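Local coordinates for protein 4-amino-4-deoxychorismate lyase (Legionella pneumophila, PDB 3LUL) that belongs to the class IV aminotransferase family of pyridoxal-phosphate enzymes and carries its cofactor covalently bound as an imine, at residues B[130-135]-B[166-171]. Residues are numbered along the deposited sequence; the frame is centred on the assembly and turned at random.
Sequences LRDKAN and FNTENH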
loop_
_atom_site.group_PDB
_atom_site.type_symbol
_atom_site.label_atom_id
_atom_site.label_comp_id
_atom_site.label_asym_id
_atom_site.label_seq_id
_atom_site.Cartn_x
_atom_site.Cartn_y
_atom_site.Cartn_z
ATOM N N LEU B 130 3.934 -9.160 11.424
ATOM C CA LEU B 130 2.850 -8.610 12.244
ATOM C C LEU B 130 2.494 -7.173 11.860
ATOM O O LEU B 130 3.333 -6.442 11.351
ATOM C CB LEU B 130 3.218 -8.704 13.712
ATOM C CG LEU B 130 3.636 -10.112 14.219
ATOM C CD1 LEU B 130 4.029 -10.055 15.732
ATOM C CD2 LEU B 130 2.587 -11.190 13.992
ATOM N N ARG B 131 1.261 -6.779 12.166
ATOM C CA ARG B 131 0.747 -5.427 11.920
ATOM C C ARG B 131 0.571 -4.680 13.230
ATOM O O ARG B 131 0.055 -5.219 14.197
ATOM C CB ARG B 131 -0.602 -5.466 11.198
ATOM C CG ARG B 131 -0.533 -6.044 9.829
ATOM C CD ARG B 131 -1.917 -6.317 9.201
ATOM N NE ARG B 131 -1.731 -6.684 7.798
ATOM C CZ ARG B 131 -2.747 -6.956 6.976
ATOM N NH1 ARG B 131 -3.991 -6.922 7.431
ATOM N NH2 ARG B 131 -2.518 -7.249 5.706
ATOM N N ASP B 132 0.974 -3.416 13.255
ATOM C CA ASP B 132 0.665 -2.541 14.386
ATOM C C ASP B 132 -0.790 -2.131 14.268
ATOM O O ASP B 132 -1.204 -1.543 13.287
ATOM C CB ASP B 132 1.556 -1.293 14.378
ATOM C CG ASP B 132 1.557 -0.556 15.703
ATOM O OD1 ASP B 132 0.551 -0.638 16.428
ATOM O OD2 ASP B 132 2.567 0.105 16.020
ATOM N N LYS B 133 -1.580 -2.414 15.303
ATOM C CA LYS B 133 -2.977 -1.996 15.321
ATOM C C LYS B 133 -3.139 -0.457 15.205
ATOM O O LYS B 133 -4.199 0.044 14.812
ATOM C CB LYS B 133 -3.641 -2.513 16.623
ATOM C CG LYS B 133 -3.223 -1.765 17.868
ATOM C CD LYS B 133 -3.841 -2.390 19.133
ATOM C CE LYS B 133 -3.620 -1.498 20.338
ATOM N NZ LYS B 133 -3.747 -2.299 21.587
ATOM N N ALA B 134 -2.065 0.290 15.481
ATOM C CA ALA B 134 -2.057 1.758 15.367
ATOM C C ALA B 134 -1.795 2.284 13.953
ATOM O O ALA B 134 -1.857 3.491 13.725
ATOM C CB ALA B 134 -1.052 2.361 16.368
ATOM N N ASN B 135 -1.479 1.400 12.995
ATOM C CA ASN B 135 -1.204 1.794 11.628
ATOM C C ASN B 135 -2.560 2.032 10.950
ATOM O O ASN B 135 -3.343 1.105 10.783
ATOM C CB ASN B 135 -0.413 0.685 10.913
ATOM C CG ASN B 135 -0.013 1.031 9.541
ATOM O OD1 ASN B 135 -0.620 1.858 8.890
ATOM N ND2 ASN B 135 1.053 0.375 9.066
ATOM N N PHE B 166 -1.993 -11.347 11.949
ATOM C CA PHE B 166 -1.944 -11.045 13.354
ATOM C C PHE B 166 -1.310 -9.657 13.615
ATOM O O PHE B 166 -0.504 -9.142 12.797
ATOM C CB PHE B 166 -1.164 -12.126 14.064
ATOM C CG PHE B 166 -1.858 -13.483 14.059
ATOM C CD1 PHE B 166 -1.857 -14.278 12.918
ATOM C CD2 PHE B 166 -2.518 -13.947 15.192
ATOM C CE1 PHE B 166 -2.547 -15.530 12.905
ATOM C CE2 PHE B 166 -3.181 -15.189 15.174
ATOM C CZ PHE B 166 -3.179 -15.963 14.040
ATOM N N ASN B 167 -1.716 -9.038 14.721
ATOM C CA ASN B 167 -1.135 -7.766 15.127
ATOM C C ASN B 167 0.087 -8.009 16.024
ATOM O O ASN B 167 0.417 -9.168 16.341
ATOM C CB ASN B 167 -2.163 -6.766 15.726
ATOM C CG ASN B 167 -2.747 -7.194 17.057
ATOM O OD1 ASN B 167 -2.145 -7.958 17.803
ATOM N ND2 ASN B 167 -3.924 -6.642 17.380
ATOM N N THR B 168 0.775 -6.926 16.390
ATOM C CA THR B 168 1.991 -7.009 17.200
ATOM C C THR B 168 1.740 -7.365 18.673
ATOM O O THR B 168 2.689 -7.589 19.431
ATOM C CB THR B 168 2.850 -5.702 17.065
ATOM O OG1 THR B 168 2.060 -4.589 17.483
ATOM C CG2 THR B 168 3.323 -5.492 15.607
ATOM N N GLU B 169 0.466 -7.503 19.063
ATOM C CA GLU B 169 0.097 -8.060 20.366
ATOM C C GLU B 169 -0.272 -9.545 20.230
ATOM O O GLU B 169 -0.805 -10.117 21.158
ATOM C CB GLU B 169 -1.067 -7.254 20.975
ATOM C CG GLU B 169 -0.681 -5.783 21.259
ATOM C CD GLU B 169 -1.875 -4.881 21.575
ATOM O OE1 GLU B 169 -3.038 -5.320 21.442
ATOM O OE2 GLU B 169 -1.662 -3.708 21.949
ATOM N N ASN B 170 0.046 -10.144 19.073
ATOM C CA ASN B 170 -0.268 -11.539 18.737
ATOM C C ASN B 170 -1.746 -11.866 18.775
ATOM O O ASN B 170 -2.134 -12.996 19.073
ATOM C CB ASN B 170 0.530 -12.499 19.594
ATOM C CG ASN B 170 2.005 -12.259 19.472
ATOM O OD1 ASN B 170 2.647 -11.873 20.437
ATOM N ND2 ASN B 170 2.546 -12.473 18.280
ATOM N N HIS B 171 -2.569 -10.892 18.410
ATOM C CA HIS B 171 -4.010 -11.120 18.292
ATOM C C HIS B 171 -4.381 -11.159 16.807
ATOM O O HIS B 171 -3.832 -10.408 15.993
ATOM C CB HIS B 171 -4.800 -10.059 19.034
ATOM C CG HIS B 171 -4.584 -10.072 20.516
ATOM N ND1 HIS B 171 -4.441 -8.916 21.252
ATOM C CD2 HIS B 171 -4.471 -11.095 21.395
ATOM C CE1 HIS B 171 -4.250 -9.223 22.521
ATOM N NE2 HIS B 171 -4.262 -10.539 22.637
HETATM O O HOH W 1 -0.715 -4.013 17.568
#
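K133 and the exposed E169 meet across this contact, their side chains crossing at a slant. The lysine chain runs extended beyond CG, and its NZ comes within 2.5 Å of E169 OE2, a short salt bridge made on the syn side of the carboxylate; E169 OE1 is farther from the same nitrogen. A water also joins the two segments, accepting from K133 N and hydrogen-bonded to T168 OG1. The methyl of T168 turns the other way: CG2 lies anti to its own carbonyl carbon and packs 3.7 Å from L130 CB. L130 spreads its branches over the second segment, CD2 against F166 CB at 3.9 Å and CD1 beside N170 ND2, with N167 O near both methyls.

Here the parallel pairing of strands 122-131 and 162-167 comes to its end, at R131 beside N167, in the larger mixed sheet of this class IV aminotransferase fold. R131 N donates to F166 O in the carbonyl plane (3.0 Å, 159° at the hydrogen), and R131 O takes T168 N from above its plane at 2.9 Å. Beyond these bonds a type I turn, D132 to N135, carries the first chain out of the sheet, while another, N167 to N170, reverses the second into strand 172-175, a beta hairpin; each is opened by an Asx turn. In the hairpin, N167 CG stands between its backbone N and carbonyl carbon (chi1 67°), and OD1 is gripped from opposite faces of its amide plane by E169 N and H171 N. N167 ND2 donates to D195 O, which helps fix the amide's rotation. R131 leads its guanidinium away to a salt bridge with E147 and a cation-pi contact with F165, while D132 OD2 accepts from L130 N of the second subunit.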